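Local coordinates for protein manganese lipoxygenase (Gaeumannomyces graminis, PDB 5FX8) that uses a catalytic manganese ion to oxygenate linoleic and alpha-linolenic acids to their 11S- and 13R-hydroperoxides, at residues Tyr219-Tyr223 against Asp356-Ser360; Asp427-Leu431 against Leu457-Leu463; Val551-Phe555 against Phe575-Gly580. One frame throughout, in Å; residues are numbered along the deposited sequence.

The three contacts follow one another along the chain and share the helical lipoxygenase fold without touching. Interactions 1 and 3 lie on opposite sides of the chain's centre, their own centres about 38 Å apart. Neither reaches the metal ligands: the side chains of Phe357 (interaction 1) and Val551 (interaction 3) are each about 14 Å from the manganese and about 9 Å from those of His290 and His478, respectively. Interaction 2 lies farther out, its centre about 30 Å from that of the chain, yet its 457-463 segment contains the first turn of helix 460-481, which carries His478. Interactions 2 and 3 approach to about 11 Å between nearest atoms.

Interaction 1 (Tyr219-Tyr223 against Asp356-Ser360); sequences YQKKY and DFPGS
Residues 219-222 end a 3-10 segment in the loop between strands 212-216 and 235-241, with Lys222 N bonded to Tyr219 O (3.2 Å), and Tyr223 then leaves in an extended conformation (phi/psi -109/152). Opposite lies helix 351-363, represented by 356-360 and kinked at Pro358. The backbones stay well apart, the nearest CA atoms, those of Tyr223 and Asp356, being 9.4 Å from each other, so side chains bridge the gap.

The closest approaches are polar. Tyr223, chi1 m, donates from OH to Asp356 OD2 over a very short 2.5 Å. The same carboxylate oxygen, Asp356 OD2, forms a salt bridge of 3.1 Å with Lys222 NZ, whose hydrogen bond is weak. Lys222, with every chi near t, stretches back along Tyr219 and gives a stronger hydrogen bond from NZ to Tyr219 OH, 2.7 Å. Ser360 OG (chi1 m) lies 3.2 Å from Tyr219 OH and 3.0 Å from Asp356 O.

Phe357 adds apolar contact: Tyr219 (chi1 t) brings CD2 to 4.1 Å from Phe357 CE1, and Tyr223 CE2 is 4.4 Å from Phe357 CD1. Phe357 also packs on Met288 of helix 268-305, the helix bearing His290 and His294.

Where this hairpin-connecting loop joins the neighbouring helix, one carboxylate oxygen thus accepts a very short hydrogen bond from a neutral phenol, while the ammonium of Lys222 offsets its charge.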
ATOM      1  N   TYR A 219      12.428  -9.151  22.180  1.00 13.43           N
ATOM      2  CA  TYR A 219      11.087  -9.480  22.642  1.00 12.89           C
ATOM      3  C   TYR A 219      10.467 -10.633  21.855  1.00 13.60           C
ATOM      4  O   TYR A 219       9.558 -11.291  22.362  1.00 13.50           O
ATOM      5  CB  TYR A 219      10.192  -8.233  22.555  1.00 14.58           C
ATOM      6  CG  TYR A 219       8.866  -8.363  23.260  1.00 17.31           C
ATOM      7  CD1 TYR A 219       8.750  -8.084  24.612  1.00 18.82           C
ATOM      8  CD2 TYR A 219       7.719  -8.764  22.572  1.00 18.17           C
ATOM      9  CE1 TYR A 219       7.548  -8.207  25.273  1.00 20.53           C
ATOM     10  CE2 TYR A 219       6.499  -8.901  23.226  1.00 17.61           C
ATOM     11  CZ  TYR A 219       6.419  -8.621  24.585  1.00 26.48           C
ATOM     12  OH  TYR A 219       5.212  -8.748  25.262  1.00 26.69           O
ATOM     13  N   GLN A 220      10.917 -10.887  20.630  1.00 12.51           N
ATOM     14  CA  GLN A 220      10.359 -11.993  19.868  1.00 14.11           C
ATOM     15  C   GLN A 220      10.824 -13.356  20.385  1.00 14.25           C
ATOM     16  O   GLN A 220      10.420 -14.387  19.862  1.00 14.18           O
ATOM     17  CB  GLN A 220      10.701 -11.840  18.386  1.00 13.31           C
ATOM     18  CG  GLN A 220      10.180 -10.573  17.774  1.00 11.37           C
ATOM     19  CD  GLN A 220      10.638 -10.343  16.348  1.00 12.08           C
ATOM     20  OE1 GLN A 220      10.839 -11.276  15.566  1.00 14.91           O
ATOM     21  NE2 GLN A 220      10.831  -9.081  16.010  1.00 15.14           N
ATOM     22  N   LYS A 221      11.677 -13.367  21.393  1.00 14.45           N
ATOM     23  CA  LYS A 221      12.021 -14.593  22.087  1.00 13.19           C
ATOM     24  C   LYS A 221      10.781 -15.248  22.691  1.00 15.38           C
ATOM     25  O   LYS A 221      10.707 -16.479  22.781  1.00 18.34           O
ATOM     26  CB  LYS A 221      13.062 -14.227  23.129  1.00 13.48           C
ATOM     27  CG  LYS A 221      13.597 -15.282  23.965  1.00 22.89           C
ATOM     28  CD  LYS A 221      14.503 -14.661  25.004  1.00 19.30           C
ATOM     29  CE  LYS A 221      13.796 -13.500  25.676  1.00 20.46           C
ATOM     30  NZ  LYS A 221      14.528 -12.993  26.858  1.00 25.56           N
ATOM     31  N   LYS A 222       9.783 -14.437  23.057  1.00 15.40           N
ATOM     32  CA  LYS A 222       8.506 -14.833  23.648  1.00 14.41           C
ATOM     33  C   LYS A 222       7.621 -15.683  22.728  1.00 13.25           C
ATOM     34  O   LYS A 222       6.694 -16.331  23.218  1.00 15.97           O
ATOM     35  CB  LYS A 222       7.784 -13.552  24.081  1.00 14.16           C
ATOM     36  CG  LYS A 222       6.297 -13.565  24.071  1.00 14.40           C
ATOM     37  CD  LYS A 222       5.749 -12.205  24.398  1.00 17.60           C
ATOM     38  CE  LYS A 222       4.248 -12.262  24.596  1.00 16.79           C
ATOM     39  NZ  LYS A 222       3.713 -10.978  25.114  1.00 23.95           N
ATOM     40  N   TYR A 223       7.908 -15.750  21.438  1.00 13.54           N
ATOM     41  CA  TYR A 223       7.086 -16.448  20.465  1.00 11.24           C
ATOM     42  C   TYR A 223       7.772 -17.722  19.977  1.00 13.72           C
ATOM     43  O   TYR A 223       9.002 -17.818  19.943  1.00 13.88           O
ATOM     44  CB  TYR A 223       6.781 -15.536  19.272  1.00 13.62           C
ATOM     45  CG  TYR A 223       6.146 -14.222  19.671  1.00 12.77           C
ATOM     46  CD1 TYR A 223       5.017 -14.199  20.471  1.00 11.59           C
ATOM     47  CD2 TYR A 223       6.703 -13.018  19.295  1.00 12.29           C
ATOM     48  CE1 TYR A 223       4.464 -13.037  20.850  1.00 13.97           C
ATOM     49  CE2 TYR A 223       6.142 -11.830  19.676  1.00 13.47           C
ATOM     50  CZ  TYR A 223       5.017 -11.843  20.449  1.00 14.61           C
ATOM     51  OH  TYR A 223       4.426 -10.670  20.863  1.00 20.84           O
ATOM     52  N   ASP A 356      -0.365 -10.697  18.708  1.00 15.60           N
ATOM     53  CA  ASP A 356      -0.030 -10.333  20.085  1.00 11.61           C
ATOM     54  C   ASP A 356       0.936  -9.151  20.146  1.00 15.21           C
ATOM     55  O   ASP A 356       0.895  -8.367  21.100  1.00 14.34           O
ATOM     56  CB  ASP A 356       0.524 -11.560  20.815  1.00 14.12           C
ATOM     57  CG  ASP A 356       1.166 -11.234  22.171  1.00 22.36           C
ATOM     58  OD1 ASP A 356       0.422 -11.081  23.169  1.00 24.60           O
ATOM     59  OD2 ASP A 356       2.420 -11.188  22.260  1.00 18.48           O
ATOM     60  N   PHE A 357       1.778  -8.970  19.130  1.00 17.99           N
ATOM     61  CA  PHE A 357       2.818  -7.951  19.257  1.00 13.75           C
ATOM     62  C   PHE A 357       2.306  -6.505  19.391  1.00 14.42           C
ATOM     63  O   PHE A 357       2.750  -5.809  20.320  1.00 20.05           O
ATOM     64  CB  PHE A 357       3.797  -8.108  18.099  1.00 11.38           C
ATOM     65  CG  PHE A 357       4.944  -7.191  18.188  1.00 13.46           C
ATOM     66  CD1 PHE A 357       5.987  -7.460  19.051  1.00 12.37           C
ATOM     67  CD2 PHE A 357       4.982  -6.048  17.428  1.00 11.34           C
ATOM     68  CE1 PHE A 357       7.047  -6.622  19.143  1.00 14.31           C
ATOM     69  CE2 PHE A 357       6.041  -5.202  17.518  1.00 12.29           C
ATOM     70  CZ  PHE A 357       7.074  -5.485  18.376  1.00 14.83           C
ATOM     71  N   PRO A 358       1.429  -5.976  18.524  1.00 13.46           N
ATOM     72  CA  PRO A 358       0.992  -4.576  18.723  1.00 13.83           C
ATOM     73  C   PRO A 358       0.203  -4.333  20.001  1.00 15.97           C
ATOM     74  O   PRO A 358       0.218  -3.213  20.530  1.00 15.25           O
ATOM     75  CB  PRO A 358       0.135  -4.301  17.485  1.00 11.01           C
ATOM     76  CG  PRO A 358      -0.263  -5.662  17.011  1.00 12.57           C
ATOM     77  CD  PRO A 358       0.911  -6.513  17.256  1.00 11.75           C
ATOM     78  N   GLY A 359      -0.519  -5.340  20.494  1.00 16.01           N
ATOM     79  CA  GLY A 359      -1.130  -5.223  21.798  1.00 12.77           C
ATOM     80  C   GLY A 359      -0.124  -5.181  22.928  1.00 14.75           C
ATOM     81  O   GLY A 359      -0.330  -4.469  23.902  1.00 19.05           O
ATOM     82  N   SER A 360       0.957  -5.953  22.835  1.00 14.01           N
ATOM     83  CA  SER A 360       2.025  -5.845  23.829  1.00 15.47           C
ATOM     84  C   SER A 360       2.677  -4.478  23.806  1.00 17.26           C
ATOM     85  O   SER A 360       2.997  -3.922  24.860  1.00 20.48           O
ATOM     86  CB  SER A 360       3.110  -6.878  23.585  1.00 14.44           C
ATOM     87  OG  SER A 360       2.591  -8.169  23.608  1.00 24.25           O
TER

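Interaction 2 (Asp427-Leu431 against Leu457-Leu463); sequences DGALL and LRRRAQL
Asp427 leads into the short helix 428-431, which packs against the turn 457-459 and the first turn of helix 460-481. The backbones come close at two places: CA of Asp427 is 6.3 Å from CA of Arg459, and CA of Leu431 is 6.0 Å from CA of Arg458.

The Asp427 side chain (chi1 m) points at the start of the longer helix, where Arg459 holds the N-cap position. Its OD2 accepts from the next amide, Arg460 N, at 3.0 Å, with a nearly straight N-H...O angle of 166°, while OD1 accepts a hydrogen bond from Arg460 NE at 2.7 Å, within a salt bridge. Arg460 reaches it with chi1 m and chi2 and chi3 t, and its NH1 forms a second salt bridge with Asp417 of helix 396-420.

Leu430 (chi1 m, chi2 p) is the apolar centre. Its CD1 rests 3.5 Å from Arg460 CG, its CD2 3.7 Å from Leu457 CD2, and the same CD2 4.3 Å from Leu463 CB. Tyr420 covers this cluster from helix 396-420. Leu431 follows at the margin, with CD2 4.0 Å from Leu457 O and CD1 4.2 Å from Arg458 O.

The arrangement joins the one-turn helix 428-431 to the N-terminal end of helix 460-481 and the turn before it, far from the metal. The Asp427 carboxylate, remote in sequence, satisfies a helix-start NH and shares the guanidinium charge with Asp417.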
ATOM      1  N   ASP A 427      -6.677  33.638  18.588  1.00 23.94           N
ATOM      2  CA  ASP A 427      -7.200  32.299  18.322  1.00 24.86           C
ATOM      3  C   ASP A 427      -8.571  32.037  18.965  1.00 22.85           C
ATOM      4  O   ASP A 427      -8.878  30.915  19.339  1.00 20.68           O
ATOM      5  CB  ASP A 427      -6.197  31.247  18.781  1.00 24.31           C
ATOM      6  CG  ASP A 427      -5.048  31.095  17.815  1.00 28.34           C
ATOM      7  OD1 ASP A 427      -5.152  31.636  16.694  1.00 41.24           O
ATOM      8  OD2 ASP A 427      -4.044  30.452  18.159  1.00 28.19           O
ATOM      9  N   GLY A 428      -9.395  33.083  19.049  1.00 21.42           N
ATOM     10  CA  GLY A 428     -10.711  32.934  19.633  1.00 18.60           C
ATOM     11  C   GLY A 428     -11.647  32.076  18.805  1.00 24.21           C
ATOM     12  O   GLY A 428     -12.414  31.280  19.356  1.00 26.80           O
ATOM     13  N   ALA A 429     -11.606  32.215  17.478  1.00 17.62           N
ATOM     14  CA  ALA A 429     -12.430  31.345  16.643  1.00 18.30           C
ATOM     15  C   ALA A 429     -12.203  29.856  16.951  1.00 19.66           C
ATOM     16  O   ALA A 429     -13.154  29.073  16.929  1.00 18.46           O
ATOM     17  CB  ALA A 429     -12.188  31.636  15.163  1.00 15.55           C
ATOM     18  N   LEU A 430     -10.961  29.437  17.235  1.00 18.35           N
ATOM     19  CA  LEU A 430     -10.747  28.038  17.603  1.00 17.36           C
ATOM     20  C   LEU A 430     -11.327  27.733  18.965  1.00 15.27           C
ATOM     21  O   LEU A 430     -11.832  26.638  19.197  1.00 14.75           O
ATOM     22  CB  LEU A 430      -9.265  27.673  17.626  1.00 17.84           C
ATOM     23  CG  LEU A 430      -8.584  27.269  16.336  1.00 23.88           C
ATOM     24  CD1 LEU A 430      -8.159  28.528  15.577  1.00 27.46           C
ATOM     25  CD2 LEU A 430      -7.394  26.416  16.670  1.00 21.48           C
ATOM     26  N   LEU A 431     -11.223  28.667  19.891  1.00 17.89           N
ATOM     27  CA  LEU A 431     -11.670  28.359  21.237  1.00 19.76           C
ATOM     28  C   LEU A 431     -13.175  28.243  21.300  1.00 17.22           C
ATOM     29  O   LEU A 431     -13.694  27.444  22.081  1.00 18.60           O
ATOM     30  CB  LEU A 431     -11.168  29.409  22.218  1.00 19.27           C
ATOM     31  CG  LEU A 431      -9.726  29.179  22.647  1.00 20.51           C
ATOM     32  CD1 LEU A 431      -8.956  30.491  22.710  1.00 26.82           C
ATOM     33  CD2 LEU A 431      -9.694  28.419  23.964  1.00 22.43           C
ATOM     34  N   LEU A 457      -8.129  23.267  23.640  1.00 17.64           N
ATOM     35  CA  LEU A 457      -7.117  23.492  22.626  1.00 16.88           C
ATOM     36  C   LEU A 457      -7.103  24.979  22.308  1.00 18.95           C
ATOM     37  O   LEU A 457      -8.080  25.521  21.789  1.00 17.64           O
ATOM     38  CB  LEU A 457      -7.402  22.630  21.390  1.00 15.70           C
ATOM     39  CG  LEU A 457      -6.481  22.652  20.163  1.00 18.35           C
ATOM     40  CD1 LEU A 457      -6.371  21.296  19.381  1.00 12.16           C
ATOM     41  CD2 LEU A 457      -6.876  23.812  19.235  1.00 16.34           C
ATOM     42  N   ARG A 458      -5.990  25.637  22.622  1.00 23.84           N
ATOM     43  CA  ARG A 458      -5.937  27.088  22.616  1.00 21.35           C
ATOM     44  C   ARG A 458      -5.207  27.687  21.429  1.00 23.03           C
ATOM     45  O   ARG A 458      -5.453  28.853  21.112  1.00 21.65           O
ATOM     46  CB  ARG A 458      -5.273  27.589  23.896  1.00 23.70           C
ATOM     47  CG  ARG A 458      -5.489  26.683  25.082  1.00 26.01           C
ATOM     48  CD  ARG A 458      -5.302  27.432  26.380  1.00 28.79           C
ATOM     49  NE  ARG A 458      -6.451  28.280  26.686  1.00 38.49           N
ATOM     50  CZ  ARG A 458      -7.258  28.088  27.720  1.00 30.58           C
ATOM     51  NH1 ARG A 458      -7.029  27.084  28.550  1.00 31.91           N
ATOM     52  NH2 ARG A 458      -8.279  28.902  27.928  1.00 30.71           N
ATOM     53  N   ARG A 459      -4.335  26.935  20.759  1.00 22.51           N
ATOM     54  CA  ARG A 459      -3.454  27.490  19.739  1.00 22.51           C
ATOM     55  C   ARG A 459      -3.653  26.787  18.404  1.00 20.35           C
ATOM     56  O   ARG A 459      -3.656  25.562  18.353  1.00 22.56           O
ATOM     57  CB  ARG A 459      -1.995  27.363  20.192  1.00 23.29           C
ATOM     58  CG  ARG A 459      -1.697  28.084  21.517  1.00 27.98           C
ATOM     59  CD  ARG A 459      -0.232  27.936  21.973  1.00 29.92           C
ATOM     60  NE  ARG A 459       0.053  26.572  22.411  1.00 31.09           N
ATOM     61  CZ  ARG A 459       0.727  25.673  21.698  1.00 28.06           C
ATOM     62  NH1 ARG A 459       1.219  25.979  20.503  1.00 27.23           N
ATOM     63  NH2 ARG A 459       0.910  24.456  22.189  1.00 28.55           N
ATOM     64  N   ARG A 460      -3.792  27.562  17.322  1.00 18.95           N
ATOM     65  CA  ARG A 460      -3.808  26.991  15.976  1.00 18.86           C
ATOM     66  C   ARG A 460      -2.688  25.982  15.750  1.00 21.19           C
ATOM     67  O   ARG A 460      -2.893  24.971  15.076  1.00 19.12           O
ATOM     68  CB  ARG A 460      -3.672  28.081  14.927  1.00 24.66           C
ATOM     69  CG  ARG A 460      -4.760  29.050  14.915  1.00 29.86           C
ATOM     70  CD  ARG A 460      -4.378  30.252  14.130  1.00 34.16           C
ATOM     71  NE  ARG A 460      -5.504  31.157  14.051  1.00 36.80           N
ATOM     72  CZ  ARG A 460      -6.083  31.471  12.906  1.00 35.97           C
ATOM     73  NH1 ARG A 460      -5.589  30.961  11.791  1.00 34.35           N
ATOM     74  NH2 ARG A 460      -7.128  32.283  12.871  1.00 34.59           N
ATOM     75  N   ALA A 461      -1.480  26.267  16.241  1.00 18.65           N
ATOM     76  CA  ALA A 461      -0.372  25.351  16.013  1.00 18.98           C
ATOM     77  C   ALA A 461      -0.698  23.940  16.477  1.00 14.95           C
ATOM     78  O   ALA A 461      -0.168  22.974  15.927  1.00 15.72           O
ATOM     79  CB  ALA A 461       0.885  25.851  16.717  1.00 19.46           C
ATOM     80  N   GLN A 462      -1.557  23.798  17.485  1.00 15.16           N
ATOM     81  CA  GLN A 462      -1.887  22.468  17.983  1.00 16.24           C
ATOM     82  C   GLN A 462      -2.767  21.727  16.997  1.00 13.90           C
ATOM     83  O   GLN A 462      -2.499  20.571  16.653  1.00 16.90           O
ATOM     84  CB  GLN A 462      -2.578  22.559  19.338  1.00 14.55           C
ATOM     85  CG  GLN A 462      -1.664  22.959  20.443  1.00 19.67           C
ATOM     86  CD  GLN A 462      -2.357  23.028  21.762  1.00 19.50           C
ATOM     87  OE1 GLN A 462      -2.963  24.038  22.100  1.00 18.61           O
ATOM     88  NE2 GLN A 462      -2.276  21.946  22.527  1.00 18.17           N
ATOM     89  N   LEU A 463      -3.823  22.382  16.532  1.00 12.16           N
ATOM     90  CA  LEU A 463      -4.644  21.771  15.514  1.00 12.26           C
ATOM     91  C   LEU A 463      -3.817  21.432  14.278  1.00 11.31           C
ATOM     92  O   LEU A 463      -3.981  20.358  13.692  1.00 22.88           O
ATOM     93  CB  LEU A 463      -5.807  22.699  15.183  1.00 12.17           C
ATOM     94  CG  LEU A 463      -6.730  22.098  14.138  1.00 10.48           C
ATOM     95  CD1 LEU A 463      -7.272  20.806  14.678  1.00  9.20           C
ATOM     96  CD2 LEU A 463      -7.824  23.027  13.747  1.00  9.30           C
TER

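Interaction 3 (Val551-Phe555 against Phe575-Gly580); sequences VRDAF and FVEDTG
The ring of Phe575 is overlapped by Phe555 (chi1 m), whose edge points at its face in a T-shaped pair: centroids 4.9 Å apart, planes at 68°, and Phe555 CD2 3.6 Å from Phe575 CD2. Phe575 (chi1 t) projects from helix 566-587 toward the 551-555 segment, which starts with a short 3-10 segment at 551-552. At the edge of the Phe575 ring, Val551 O lies 3.1 Å from Phe575 CE2. Ala554 CB is 4.4 Å from Phe575 CE2, and Val551 CG1 packs 4.2 Å from Phe575 CZ. Phe555 also stacks on Phe411.

The backbones come closest at Arg552 and Val576, whose CA atoms are 5.4 Å apart. From there Arg552 (chi1 m, chi2 t, chi3 p) reaches across the helix surface. Its NH2 donates to Val576 O at 2.8 Å, and its NE gives a weak bond of 3.3 Å to Thr579 OG1. Thr579, chi1 p, donates from OG1 to Phe575 O (2.9 Å). One face of the guanidinium covers Gly580, Arg552 CZ being 3.5 Å from Gly580 CA; a CB on Gly580 would clash with NH2.

Aromatic pair and arginine join to the helix a loop whose Val551 is backbone-bonded to Asn612 of the C-terminal tail, which ends in the metal ligand Val618; the Val551 and His478 side chains are about 9 Å apart. Val576 O already accepts from Gly580 N, so the guanidinium is its second donor.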
ATOM      1  N   VAL A 551      -0.715  10.730  -3.158  1.00  8.11           N
ATOM      2  CA  VAL A 551      -0.555  11.753  -2.127  1.00  7.84           C
ATOM      3  C   VAL A 551      -0.640  13.171  -2.674  1.00 10.64           C
ATOM      4  O   VAL A 551      -1.088  14.080  -1.977  1.00 15.44           O
ATOM      5  CB  VAL A 551       0.770  11.568  -1.397  1.00 10.63           C
ATOM      6  CG1 VAL A 551       0.981  12.699  -0.393  1.00  7.42           C
ATOM      7  CG2 VAL A 551       0.825  10.227  -0.767  1.00  8.56           C
ATOM      8  N   ARG A 552      -0.210  13.404  -3.903  1.00  8.29           N
ATOM      9  CA  ARG A 552      -0.407  14.737  -4.464  1.00  9.29           C
ATOM     10  C   ARG A 552      -1.880  15.112  -4.632  1.00  9.36           C
ATOM     11  O   ARG A 552      -2.209  16.297  -4.583  1.00 10.93           O
ATOM     12  CB  ARG A 552       0.292  14.854  -5.789  1.00  8.54           C
ATOM     13  CG  ARG A 552       1.584  14.222  -5.759  1.00 11.21           C
ATOM     14  CD  ARG A 552       2.358  14.553  -7.013  1.00 11.69           C
ATOM     15  NE  ARG A 552       2.131  15.912  -7.438  1.00 15.13           N
ATOM     16  CZ  ARG A 552       2.453  16.368  -8.653  1.00 16.28           C
ATOM     17  NH1 ARG A 552       2.976  15.564  -9.551  1.00 22.82           N
ATOM     18  NH2 ARG A 552       2.242  17.626  -8.985  1.00 12.59           N
ATOM     19  N   ASP A 553      -2.777  14.152  -4.847  1.00  9.92           N
ATOM     20  CA  ASP A 553      -4.205  14.423  -4.985  1.00  9.92           C
ATOM     21  C   ASP A 553      -4.923  14.352  -3.658  1.00 12.17           C
ATOM     22  O   ASP A 553      -6.154  14.317  -3.645  1.00 10.55           O
ATOM     23  CB  ASP A 553      -4.884  13.434  -5.958  1.00  9.17           C
ATOM     24  CG  ASP A 553      -4.047  13.147  -7.205  1.00 13.35           C
ATOM     25  OD1 ASP A 553      -3.829  14.104  -7.989  1.00 16.60           O
ATOM     26  OD2 ASP A 553      -3.607  11.980  -7.409  1.00  9.59           O
ATOM     27  N   ALA A 554      -4.188  14.309  -2.550  1.00  8.47           N
ATOM     28  CA  ALA A 554      -4.827  14.070  -1.258  1.00  7.78           C
ATOM     29  C   ALA A 554      -5.921  15.079  -0.965  1.00  7.62           C
ATOM     30  O   ALA A 554      -6.971  14.710  -0.442  1.00 12.07           O
ATOM     31  CB  ALA A 554      -3.812  14.089  -0.130  1.00  6.61           C
ATOM     32  N   PHE A 555      -5.692  16.356  -1.259  1.00  7.80           N
ATOM     33  CA  PHE A 555      -6.631  17.395  -0.858  1.00  7.94           C
ATOM     34  C   PHE A 555      -7.439  17.914  -2.023  1.00 14.40           C
ATOM     35  O   PHE A 555      -8.184  18.882  -1.873  1.00  7.91           O
ATOM     36  CB  PHE A 555      -5.896  18.534  -0.150  1.00  7.15           C
ATOM     37  CG  PHE A 555      -5.049  18.059   0.951  1.00  6.69           C
ATOM     38  CD1 PHE A 555      -5.612  17.484   2.059  1.00  6.05           C
ATOM     39  CD2 PHE A 555      -3.688  18.113   0.853  1.00  7.99           C
ATOM     40  CE1 PHE A 555      -4.846  16.998   3.055  1.00  5.25           C
ATOM     41  CE2 PHE A 555      -2.917  17.633   1.847  1.00  7.69           C
ATOM     42  CZ  PHE A 555      -3.504  17.066   2.965  1.00  5.62           C
ATOM     43  N   PHE A 575       0.108  22.773  -2.627  1.00 12.00           N
ATOM     44  CA  PHE A 575       0.503  21.435  -2.205  1.00 11.14           C
ATOM     45  C   PHE A 575       0.792  20.543  -3.402  1.00 11.22           C
ATOM     46  O   PHE A 575       1.748  19.770  -3.380  1.00 11.12           O
ATOM     47  CB  PHE A 575      -0.580  20.832  -1.315  1.00  9.38           C
ATOM     48  CG  PHE A 575      -0.289  19.434  -0.872  1.00  9.75           C
ATOM     49  CD1 PHE A 575       0.629  19.187   0.139  1.00  9.26           C
ATOM     50  CD2 PHE A 575      -0.942  18.357  -1.453  1.00  9.66           C
ATOM     51  CE1 PHE A 575       0.886  17.887   0.548  1.00  9.14           C
ATOM     52  CE2 PHE A 575      -0.690  17.051  -1.038  1.00  8.58           C
ATOM     53  CZ  PHE A 575       0.219  16.816  -0.047  1.00  8.32           C
ATOM     54  N   VAL A 576      -0.001  20.672  -4.462  1.00 10.57           N
ATOM     55  CA  VAL A 576       0.252  19.935  -5.688  1.00 12.04           C
ATOM     56  C   VAL A 576       1.583  20.326  -6.303  1.00 15.02           C
ATOM     57  O   VAL A 576       2.317  19.477  -6.823  1.00 16.39           O
ATOM     58  CB  VAL A 576      -0.903  20.161  -6.667  1.00 11.91           C
ATOM     59  CG1 VAL A 576      -0.529  19.680  -8.044  1.00  8.59           C
ATOM     60  CG2 VAL A 576      -2.091  19.442  -6.150  1.00  9.67           C
ATOM     61  N   GLU A 577       1.917  21.608  -6.288  1.00 16.20           N
ATOM     62  CA  GLU A 577       3.210  21.952  -6.860  1.00 18.77           C
ATOM     63  C   GLU A 577       4.359  21.487  -5.960  1.00 19.39           C
ATOM     64  O   GLU A 577       5.387  21.010  -6.463  1.00 23.71           O
ATOM     65  CB  GLU A 577       3.279  23.455  -7.150  1.00 21.88           C
ATOM     66  CG  GLU A 577       4.681  23.990  -7.508  1.00 47.21           C
ATOM     67  CD  GLU A 577       5.310  23.455  -8.833  1.00 55.97           C
ATOM     68  OE1 GLU A 577       5.614  22.235  -8.943  1.00 37.49           O
ATOM     69  OE2 GLU A 577       5.556  24.285  -9.750  1.00 46.27           O
ATOM     70  N   ASP A 578       4.206  21.599  -4.634  1.00 16.23           N
ATOM     71  CA  ASP A 578       5.280  21.205  -3.723  1.00 15.27           C
ATOM     72  C   ASP A 578       5.585  19.720  -3.840  1.00 16.42           C
ATOM     73  O   ASP A 578       6.751  19.318  -3.949  1.00 18.18           O
ATOM     74  CB  ASP A 578       4.924  21.516  -2.276  1.00 12.62           C
ATOM     75  CG  ASP A 578       4.878  22.988  -1.969  1.00 20.80           C
ATOM     76  OD1 ASP A 578       5.282  23.834  -2.812  1.00 26.38           O
ATOM     77  OD2 ASP A 578       4.428  23.300  -0.846  1.00 20.60           O
ATOM     78  N   THR A 579       4.539  18.889  -3.797  1.00 13.99           N
ATOM     79  CA  THR A 579       4.723  17.460  -3.973  1.00 12.99           C
ATOM     80  C   THR A 579       5.136  17.105  -5.396  1.00 13.53           C
ATOM     81  O   THR A 579       5.701  16.034  -5.608  1.00 14.81           O
ATOM     82  CB  THR A 579       3.457  16.694  -3.580  1.00 13.03           C
ATOM     83  OG1 THR A 579       2.354  17.108  -4.385  1.00 18.20           O
ATOM     84  CG2 THR A 579       3.125  16.914  -2.122  1.00 10.81           C
ATOM     85  N   GLY A 580       4.901  17.973  -6.373  1.00 13.52           N
ATOM     86  CA  GLY A 580       5.514  17.751  -7.668  1.00 13.85           C
ATOM     87  C   GLY A 580       7.021  17.873  -7.604  1.00 15.96           C
ATOM     88  O   GLY A 580       7.752  17.050  -8.164  1.00 16.36           O
TER